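PDB 3Q4N: uncharacterized protein MJ0754 from Methanocaldococcus jannaschii, which is of unknown function but belongs to the ferritin-like four-helix-bundle proteins and binds metal, probably at a dinuclear centre. Local coordinates for residues I112-I117 against Q164-E169; A105-A110 against Y157-T162; K122-T127 against V135-M140. All blocks are in the same frame, centred on the assembly; numbering follows the deposited sequence.

Contact 1: I112-I117 against Q164-E169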
loop_
_atom_site.group_PDB
_atom_site.type_symbol
_atom_site.label_atom_id
_atom_site.label_comp_id
_atom_site.label_asym_id
_atom_site.label_seq_id
_atom_site.Cartn_x
_atom_site.Cartn_y
_atom_site.Cartn_z
ATOM N N ILE B 112 -3.846 -8.173 -7.456
ATOM C CA ILE B 112 -3.203 -8.867 -6.354
ATOM C C ILE B 112 -1.681 -8.748 -6.530
ATOM O O ILE B 112 -0.912 -8.546 -5.572
ATOM C CB ILE B 112 -3.664 -10.331 -6.325
ATOM C CG1 ILE B 112 -5.105 -10.398 -5.842
ATOM C CG2 ILE B 112 -2.781 -11.189 -5.421
ATOM C CD1 ILE B 112 -5.911 -11.554 -6.468
ATOM N N GLU B 113 -1.275 -8.851 -7.783
ATOM C CA GLU B 113 0.107 -8.779 -8.157
ATOM C C GLU B 113 0.659 -7.347 -8.029
ATOM O O GLU B 113 1.836 -7.132 -7.725
ATOM C CB GLU B 113 0.230 -9.334 -9.576
ATOM C CG GLU B 113 -0.216 -10.798 -9.685
ATOM C CD GLU B 113 0.719 -11.761 -8.948
ATOM O OE1 GLU B 113 1.668 -11.306 -8.279
ATOM O OE2 GLU B 113 0.513 -12.985 -9.017
ATOM N N ASP B 114 -0.215 -6.373 -8.262
ATOM C CA ASP B 114 0.098 -4.952 -8.095
ATOM C C ASP B 114 0.438 -4.702 -6.615
ATOM O O ASP B 114 1.508 -4.176 -6.262
ATOM C CB ASP B 114 -1.130 -4.147 -8.533
ATOM C CG ASP B 114 -0.882 -2.654 -8.593
ATOM O OD1 ASP B 114 0.130 -2.148 -8.034
ATOM O OD2 ASP B 114 -1.736 -1.977 -9.204
ATOM N N LEU B 115 -0.490 -5.123 -5.765
ATOM C CA LEU B 115 -0.326 -5.082 -4.349
ATOM C C LEU B 115 0.803 -6.003 -3.911
ATOM O O LEU B 115 1.409 -5.804 -2.859
ATOM C CB LEU B 115 -1.623 -5.512 -3.696
ATOM C CG LEU B 115 -1.645 -5.298 -2.192
ATOM C CD1 LEU B 115 -0.964 -3.996 -1.803
ATOM C CD2 LEU B 115 -3.083 -5.272 -1.729
ATOM N N ASP B 116 1.097 -7.024 -4.696
ATOM C CA ASP B 116 2.107 -7.944 -4.235
ATOM C C ASP B 116 3.502 -7.352 -4.399
ATOM O O ASP B 116 4.251 -7.289 -3.428
ATOM C CB ASP B 116 1.977 -9.296 -4.903
ATOM C CG ASP B 116 2.099 -10.444 -3.911
ATOM O OD1 ASP B 116 1.190 -11.315 -3.886
ATOM O OD2 ASP B 116 3.097 -10.483 -3.155
ATOM N N ILE B 117 3.844 -6.872 -5.595
ATOM C CA ILE B 117 5.111 -6.171 -5.790
ATOM C C ILE B 117 5.277 -4.939 -4.857
ATOM O O ILE B 117 6.409 -4.580 -4.492
ATOM C CB ILE B 117 5.263 -5.715 -7.221
ATOM C CG1 ILE B 117 4.994 -6.867 -8.170
ATOM C CG2 ILE B 117 6.652 -5.170 -7.464
ATOM C CD1 ILE B 117 4.696 -6.416 -9.608
ATOM N N GLN B 164 -1.878 0.792 -9.106
ATOM C CA GLN B 164 -2.545 1.506 -8.025
ATOM C C GLN B 164 -1.586 1.632 -6.877
ATOM O O GLN B 164 -1.695 2.549 -6.068
ATOM C CB GLN B 164 -3.786 0.750 -7.555
ATOM C CG GLN B 164 -4.822 0.515 -8.639
ATOM C CD GLN B 164 -5.865 -0.546 -8.264
ATOM O OE1 GLN B 164 -5.550 -1.722 -8.118
ATOM N NE2 GLN B 164 -7.115 -0.127 -8.133
ATOM N N TYR B 165 -0.640 0.698 -6.820
ATOM C CA TYR B 165 0.253 0.565 -5.683
ATOM C C TYR B 165 1.688 0.684 -6.086
ATOM O O TYR B 165 2.479 1.261 -5.343
ATOM C CB TYR B 165 0.021 -0.769 -4.992
ATOM C CG TYR B 165 -1.429 -0.969 -4.622
ATOM C CD1 TYR B 165 -2.059 -0.090 -3.739
ATOM C CD2 TYR B 165 -2.175 -2.025 -5.161
ATOM C CE1 TYR B 165 -3.388 -0.253 -3.389
ATOM C CE2 TYR B 165 -3.508 -2.201 -4.815
ATOM C CZ TYR B 165 -4.112 -1.303 -3.928
ATOM O OH TYR B 165 -5.439 -1.438 -3.569
ATOM N N ILE B 166 2.036 0.125 -7.244
ATOM C CA ILE B 166 3.383 0.345 -7.804
ATOM C C ILE B 166 3.367 1.601 -8.670
ATOM O O ILE B 166 2.293 2.076 -9.022
ATOM C CB ILE B 166 3.913 -0.859 -8.604
ATOM C CG1 ILE B 166 2.911 -1.267 -9.681
ATOM C CG2 ILE B 166 4.224 -2.005 -7.662
ATOM C CD1 ILE B 166 3.524 -2.003 -10.836
ATOM N N SER B 167 4.532 2.155 -8.998
ATOM C CA SER B 167 4.563 3.372 -9.817
ATOM C C SER B 167 3.930 3.123 -11.176
ATOM O O SER B 167 3.748 1.967 -11.566
ATOM C CB SER B 167 5.987 3.890 -9.987
ATOM O OG SER B 167 6.923 2.842 -9.999
ATOM N N LYS B 168 3.553 4.188 -11.883
ATOM C CA LYS B 168 3.280 4.049 -13.313
ATOM C C LYS B 168 4.615 3.726 -13.925
ATOM O O LYS B 168 4.746 2.762 -14.680
ATOM C CB LYS B 168 2.766 5.337 -13.952
ATOM C CG LYS B 168 1.304 5.317 -14.361
ATOM C CD LYS B 168 0.471 6.110 -13.369
ATOM C CE LYS B 168 -0.785 6.662 -14.013
ATOM N NZ LYS B 168 -1.438 7.618 -13.083
ATOM N N GLU B 169 5.614 4.523 -13.548
ATOM C CA GLU B 169 6.941 4.433 -14.144
ATOM C C GLU B 169 7.533 3.042 -14.118
ATOM O O GLU B 169 8.282 2.694 -15.025
ATOM C CB GLU B 169 7.921 5.444 -13.530
ATOM C CG GLU B 169 8.185 6.685 -14.406
ATOM C CD GLU B 169 8.806 6.324 -15.749
ATOM O OE1 GLU B 169 8.030 6.132 -16.729
ATOM O OE2 GLU B 169 10.057 6.210 -15.810
#
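Asp114 OD1 accepts two consecutive backbone N-H groups. Ile166 N reaches it at 3.1 Å, nearly in line with the C-O bond, with an N-H...O angle of 155°. Tyr165 N lies 3.2 Å from Asp114 OD1, on the syn side and above the carboxylate plane. The other oxygen, Asp114 OD2, takes Gln164 N at 2.8 Å on its syn lone pair and also bonds Tyr161 OH. One buried carboxylate on helix 102-125 of this ferritin-like bundle thus gathers three N-H groups of the loop that leads to helix 168-175. Chi1 of -172° sets Asp114 CG anti to the backbone N, on the side of the loop. An alanine here would probably leave these three N-H groups without their acceptor, take from Tyr161 OH one of its two partners, with Gln164 OE1 the other, and leave the loop less firmly held. The Tyr165 ring stands across the Asp114 side chain, its plane 64° from that of the carboxylate. Leu115 CD1 sits over one face in a CH-pi contact, 4.2 Å from the Tyr165 ring centroid and displaced toward the rim. Gln164 CB lies over the centre of the opposite face, so the ring lies between Leu115 of the helix and Gln164, the residue before it in the chain. Leu115 CB touches the Tyr165 ring at CD2, 3.8 Å away. Further along the segment, Ser167 is the N-cap of helix 168-175. Its OG bonds Glu16 of the second subunit, and Lys168 N and Glu169 N bond Glu19 of that subunit. The contact ends in apolar packing: both isoleucines are buried, and Ile166 CG2 lies 3.9 Å from Ile117 CB.

Contact 2: A105-A110 against Y157-T162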
loop_
_atom_site.group_PDB
_atom_site.type_symbol
_atom_site.label_atom_id
_atom_site.label_comp_id
_atom_site.label_asym_id
_atom_site.label_seq_id
_atom_site.Cartn_x
_atom_site.Cartn_y
_atom_site.Cartn_z
ATOM N N ALA B 105 -12.375 -11.030 -13.081
ATOM C CA ALA B 105 -11.421 -12.081 -12.700
ATOM C C ALA B 105 -10.015 -11.664 -13.064
ATOM O O ALA B 105 -9.137 -11.600 -12.212
ATOM C CB ALA B 105 -11.757 -13.379 -13.392
ATOM N N LEU B 106 -9.822 -11.352 -14.340
ATOM C CA LEU B 106 -8.533 -10.900 -14.866
ATOM C C LEU B 106 -7.979 -9.641 -14.183
ATOM O O LEU B 106 -6.806 -9.602 -13.831
ATOM C CB LEU B 106 -8.651 -10.682 -16.367
ATOM C CG LEU B 106 -8.463 -11.938 -17.196
ATOM C CD1 LEU B 106 -8.635 -11.604 -18.654
ATOM C CD2 LEU B 106 -7.086 -12.507 -16.944
ATOM N N LYS B 107 -8.826 -8.624 -13.997
ATOM C CA LYS B 107 -8.410 -7.392 -13.325
ATOM C C LYS B 107 -8.022 -7.644 -11.867
ATOM O O LYS B 107 -7.021 -7.118 -11.390
ATOM C CB LYS B 107 -9.504 -6.322 -13.403
ATOM C CG LYS B 107 -9.810 -5.783 -14.803
ATOM C CD LYS B 107 -10.701 -4.532 -14.687
ATOM C CE LYS B 107 -11.421 -4.144 -15.992
ATOM N NZ LYS B 107 -10.537 -3.391 -16.946
ATOM N N VAL B 108 -8.818 -8.451 -11.171
ATOM C CA VAL B 108 -8.504 -8.840 -9.799
ATOM C C VAL B 108 -7.105 -9.442 -9.725
ATOM O O VAL B 108 -6.307 -9.087 -8.857
ATOM C CB VAL B 108 -9.490 -9.872 -9.268
ATOM C CG1 VAL B 108 -8.991 -10.402 -7.966
ATOM C CG2 VAL B 108 -10.855 -9.263 -9.083
ATOM N N GLY B 109 -6.822 -10.360 -10.646
ATOM C CA GLY B 109 -5.513 -10.984 -10.731
ATOM C C GLY B 109 -4.447 -9.913 -10.733
ATOM O O GLY B 109 -3.691 -9.779 -9.770
ATOM N N ALA B 110 -4.421 -9.132 -11.811
ATOM C CA ALA B 110 -3.504 -8.016 -11.956
ATOM C C ALA B 110 -3.328 -7.294 -10.648
ATOM O O ALA B 110 -2.200 -6.972 -10.264
ATOM C CB ALA B 110 -4.003 -7.063 -12.988
ATOM N N TYR B 157 -8.684 -9.561 -24.153
ATOM C CA TYR B 157 -10.090 -9.205 -23.953
ATOM C C TYR B 157 -10.306 -7.696 -24.194
ATOM O O TYR B 157 -11.245 -7.075 -23.652
ATOM C CB TYR B 157 -10.559 -9.585 -22.541
ATOM C CG TYR B 157 -10.846 -11.056 -22.268
ATOM C CD1 TYR B 157 -12.067 -11.438 -21.696
ATOM C CD2 TYR B 157 -9.897 -12.061 -22.538
ATOM C CE1 TYR B 157 -12.356 -12.780 -21.414
ATOM C CE2 TYR B 157 -10.170 -13.407 -22.249
ATOM C CZ TYR B 157 -11.411 -13.759 -21.687
ATOM O OH TYR B 157 -11.727 -15.080 -21.400
ATOM N N GLY B 158 -9.423 -7.111 -25.005
ATOM C CA GLY B 158 -9.486 -5.682 -25.347
ATOM C C GLY B 158 -9.606 -4.759 -24.138
ATOM O O GLY B 158 -10.397 -3.797 -24.159
ATOM N N SER B 159 -8.828 -5.060 -23.090
ATOM C CA SER B 159 -8.746 -4.230 -21.897
ATOM C C SER B 159 -7.289 -3.997 -21.504
ATOM O O SER B 159 -6.379 -4.566 -22.100
ATOM C CB SER B 159 -9.526 -4.880 -20.755
ATOM O OG SER B 159 -9.807 -3.946 -19.726
ATOM N N ASN B 160 -7.073 -3.141 -20.515
ATOM C CA ASN B 160 -5.724 -2.834 -20.005
ATOM C C ASN B 160 -5.729 -2.781 -18.473
ATOM O O ASN B 160 -6.653 -3.299 -17.850
ATOM C CB ASN B 160 -5.192 -1.511 -20.595
ATOM C CG ASN B 160 -6.180 -0.323 -20.417
ATOM O OD1 ASN B 160 -6.150 0.641 -21.202
ATOM N ND2 ASN B 160 -7.056 -0.399 -19.397
ATOM N N TYR B 161 -4.717 -2.149 -17.878
ATOM C CA TYR B 161 -4.672 -1.955 -16.429
ATOM C C TYR B 161 -3.834 -0.748 -16.026
ATOM O O TYR B 161 -2.800 -0.473 -16.655
ATOM C CB TYR B 161 -4.090 -3.191 -15.762
ATOM C CG TYR B 161 -4.107 -3.127 -14.255
ATOM C CD1 TYR B 161 -5.299 -3.259 -13.544
ATOM C CD2 TYR B 161 -2.933 -2.934 -13.541
ATOM C CE1 TYR B 161 -5.313 -3.206 -12.170
ATOM C CE2 TYR B 161 -2.937 -2.879 -12.173
ATOM C CZ TYR B 161 -4.127 -3.014 -11.490
ATOM O OH TYR B 161 -4.117 -2.959 -10.116
ATOM N N THR B 162 -4.247 -0.039 -14.974
ATOM C CA THR B 162 -3.340 0.960 -14.407
ATOM C C THR B 162 -2.959 0.612 -12.993
ATOM O O THR B 162 -3.825 0.332 -12.170
ATOM C CB THR B 162 -3.869 2.408 -14.462
ATOM O OG1 THR B 162 -5.012 2.466 -15.314
ATOM C CG2 THR B 162 -2.757 3.373 -15.010
#
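Lys107 and Ser159 meet through two torsions. The Lys107 chain is extended until chi4, where a turn of -80° swings NZ to the serine. Ser159 OG is anti to its own backbone N, chi1 -162°, and faces the lysine. The hydrogen bond from Lys107 NZ to Ser159 OG measures 2.9 Å. It ties helix 102-125 of the bundle to the loop that leaves helix 130-155. That helix ends in a Schellman motif: Ser159 N bonds Leu154 O, Gly158 N bonds Asn155 O, and Gly158 is the C-prime residue with positive phi. The chain then runs beside the flank of helix 102-125. A tyrosine touches this helix on each side of the polar bond. Leu106 CD1 lies over a face of the Tyr157 ring, offset toward the rim, in a CH-pi contact 4.2 Å from the centroid. The two side chains cross at about a right angle, and Leu106 CD1 comes within 4.1 Å of Tyr157 CD2. Leu106 also packs on Phe150, Met153 and Leu154 of helix 130-155, which joins the loop contact to the interhelical packing. At the other end Tyr161 lies flat against the helix. Ala110 CB sits over the centre of the Tyr161 ring, 4.0 Å from the centroid and only 7° off the ring normal.

Contact 3: K122-T127 against V135-M140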
loop_
_atom_site.group_PDB
_atom_site.type_symbol
_atom_site.label_atom_id
_atom_site.label_comp_id
_atom_site.label_asym_id
_atom_site.label_seq_id
_atom_site.Cartn_x
_atom_site.Cartn_y
_atom_site.Cartn_z
ATOM N N LYS B 122 7.973 -2.669 -0.261
ATOM C CA LYS B 122 7.753 -2.160 1.095
ATOM C C LYS B 122 8.565 -2.943 2.121
ATOM O O LYS B 122 9.295 -2.348 2.917
ATOM C CB LYS B 122 6.256 -2.223 1.405
ATOM C CG LYS B 122 5.813 -1.999 2.836
ATOM C CD LYS B 122 4.349 -2.428 2.926
ATOM C CE LYS B 122 3.646 -1.937 4.180
ATOM N NZ LYS B 122 3.736 -2.849 5.391
ATOM N N TRP B 123 8.466 -4.273 2.068
ATOM C CA TRP B 123 9.155 -5.162 3.015
ATOM C C TRP B 123 10.669 -5.335 2.823
ATOM O O TRP B 123 11.426 -5.369 3.801
ATOM C CB TRP B 123 8.484 -6.529 3.057
ATOM C CG TRP B 123 7.144 -6.541 3.740
ATOM C CD1 TRP B 123 5.945 -6.933 3.195
ATOM C CD2 TRP B 123 6.862 -6.161 5.092
ATOM N NE1 TRP B 123 4.939 -6.809 4.122
ATOM C CE2 TRP B 123 5.471 -6.335 5.293
ATOM C CE3 TRP B 123 7.646 -5.687 6.153
ATOM C CZ2 TRP B 123 4.852 -6.048 6.507
ATOM C CZ3 TRP B 123 7.027 -5.404 7.361
ATOM C CH2 TRP B 123 5.647 -5.584 7.528
ATOM N N ILE B 124 11.100 -5.460 1.573
ATOM C CA ILE B 124 12.511 -5.510 1.247
ATOM C C ILE B 124 13.196 -4.283 1.845
ATOM O O ILE B 124 14.211 -4.407 2.546
ATOM C CB ILE B 124 12.727 -5.546 -0.271
ATOM C CG1 ILE B 124 12.467 -6.946 -0.801
ATOM C CG2 ILE B 124 14.145 -5.082 -0.642
ATOM C CD1 ILE B 124 12.257 -6.993 -2.301
ATOM N N ASN B 125 12.615 -3.113 1.590
ATOM C CA ASN B 125 13.143 -1.838 2.076
ATOM C C ASN B 125 13.305 -1.759 3.589
ATOM O O ASN B 125 14.174 -1.046 4.096
ATOM C CB ASN B 125 12.263 -0.698 1.574
ATOM C CG ASN B 125 12.538 -0.357 0.115
ATOM O OD1 ASN B 125 11.756 -0.694 -0.782
ATOM N ND2 ASN B 125 13.668 0.302 -0.130
ATOM N N LYS B 126 12.470 -2.507 4.299
ATOM C CA LYS B 126 12.544 -2.563 5.743
ATOM C C LYS B 126 13.492 -3.646 6.291
ATOM O O LYS B 126 13.300 -4.087 7.431
ATOM C CB LYS B 126 11.149 -2.784 6.315
ATOM C CG LYS B 126 10.304 -1.539 6.433
ATOM C CD LYS B 126 9.719 -1.462 7.850
ATOM C CE LYS B 126 8.208 -1.413 7.817
ATOM N NZ LYS B 126 7.744 -0.558 6.685
ATOM N N THR B 127 14.503 -4.072 5.517
ATOM C CA THR B 127 15.454 -5.110 6.001
ATOM C C THR B 127 16.856 -5.243 5.383
ATOM O O THR B 127 17.050 -5.024 4.179
ATOM C CB THR B 127 14.843 -6.550 5.940
ATOM O OG1 THR B 127 15.781 -7.469 6.522
ATOM C CG2 THR B 127 14.537 -7.002 4.489
ATOM N N VAL B 135 14.786 -14.142 -0.762
ATOM C CA VAL B 135 13.453 -14.710 -1.009
ATOM C C VAL B 135 12.485 -13.661 -1.596
ATOM O O VAL B 135 11.870 -13.884 -2.643
ATOM C CB VAL B 135 12.878 -15.320 0.259
ATOM C CG1 VAL B 135 11.425 -15.665 0.083
ATOM C CG2 VAL B 135 13.682 -16.539 0.610
ATOM N N TYR B 136 12.373 -12.512 -0.941
ATOM C CA TYR B 136 11.537 -11.448 -1.443
ATOM C C TYR B 136 11.860 -11.069 -2.893
ATOM O O TYR B 136 10.954 -10.925 -3.718
ATOM C CB TYR B 136 11.647 -10.250 -0.521
ATOM C CG TYR B 136 10.969 -10.450 0.809
ATOM C CD1 TYR B 136 11.127 -9.531 1.835
ATOM C CD2 TYR B 136 10.160 -11.565 1.047
ATOM C CE1 TYR B 136 10.491 -9.716 3.075
ATOM C CE2 TYR B 136 9.510 -11.757 2.283
ATOM C CZ TYR B 136 9.682 -10.828 3.289
ATOM O OH TYR B 136 9.052 -11.008 4.503
ATOM N N GLU B 137 13.151 -10.940 -3.207
ATOM C CA GLU B 137 13.582 -10.500 -4.536
ATOM C C GLU B 137 13.062 -11.462 -5.572
ATOM O O GLU B 137 12.519 -11.055 -6.587
ATOM C CB GLU B 137 15.100 -10.428 -4.632
ATOM C CG GLU B 137 15.754 -9.397 -3.711
ATOM C CD GLU B 137 16.418 -8.248 -4.455
ATOM O OE1 GLU B 137 15.905 -7.862 -5.545
ATOM O OE2 GLU B 137 17.453 -7.742 -3.937
ATOM N N ASN B 138 13.214 -12.748 -5.294
ATOM C CA ASN B 138 12.679 -13.790 -6.153
ATOM C C ASN B 138 11.156 -13.838 -6.207
ATOM O O ASN B 138 10.560 -14.227 -7.228
ATOM C CB ASN B 138 13.218 -15.121 -5.700
ATOM C CG ASN B 138 14.549 -15.412 -6.297
ATOM O OD1 ASN B 138 15.573 -15.355 -5.610
ATOM N ND2 ASN B 138 14.563 -15.693 -7.607
ATOM N N LEU B 139 10.535 -13.444 -5.100
ATOM C CA LEU B 139 9.100 -13.335 -5.049
ATOM C C LEU B 139 8.628 -12.214 -5.976
ATOM O O LEU B 139 7.698 -12.413 -6.779
ATOM C CB LEU B 139 8.623 -13.193 -3.609
ATOM C CG LEU B 139 8.128 -14.538 -3.051
ATOM C CD1 LEU B 139 9.144 -15.663 -3.203
ATOM C CD2 LEU B 139 7.680 -14.456 -1.619
ATOM N N MET B 140 9.302 -11.066 -5.919
ATOM C CA MET B 140 9.054 -10.016 -6.900
ATOM C C MET B 140 9.177 -10.620 -8.309
ATOM O O MET B 140 8.253 -10.531 -9.119
ATOM C CB MET B 140 10.041 -8.866 -6.713
ATOM C CG MET B 140 9.425 -7.503 -6.798
ATOM S SD MET B 140 10.104 -6.464 -5.474
ATOM C CE MET B 140 11.376 -5.505 -6.335
#
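Ile124 and Tyr136 carry most of this contact, and Trp123 adds a smaller share. They join helix 102-125 to helix 130-155, which follows after a short turn. The two helices run antiparallel as an alpha-alpha hairpin within the four-helix bundle. The side chains of Ile124 and Tyr136 lie alongside each other and point opposite ways. Ile124 CG1 is anti to its carbonyl carbon, chi1 -78°. It lies at the edge of the Tyr136 ring, near its plane, and 3.4 Å from Tyr136 CB. The isoleucine thus meets the base of the tyrosine, not a ring face. Trp123 touches the far part of the same ring: its CB is 3.8 Å from Tyr136 CE1. The indole itself turns from Tyr136 and packs on Glu19 and Met24 of helix 15-42. Tyr136 also packs on Met24, so the hairpin and helix 15-42 share this residue. No hydrogen bond crosses the contact; it is apolar packing. Ile124 CD1 touches both Tyr136 CB and Met140, which is one helical turn further on, and lies 3.9 Å from Met140 SD.

In the fold
All three contacts use helix 102-125, and all are partly buried. Contact 2 is the most peripheral, its centre about 16 Å from that of the chain, against about 11 Å for contact 1 and 12 Å for contact 3. Contacts 2 and 3 lie on opposite sides of the chain's centre and do not touch. Contact 1 adjoins both: a tyrosine of contact 2 shares its carboxylate, and Ile117 packs on Met140 of contact 3. Chemistry follows place. Contacts 1 and 2 fix a loop with polar bonds and CH-pi contacts, whereas contact 3 pairs two helices by apolar packing. Contacts 1 and 3 also touch the second subunit; contact 2 does not.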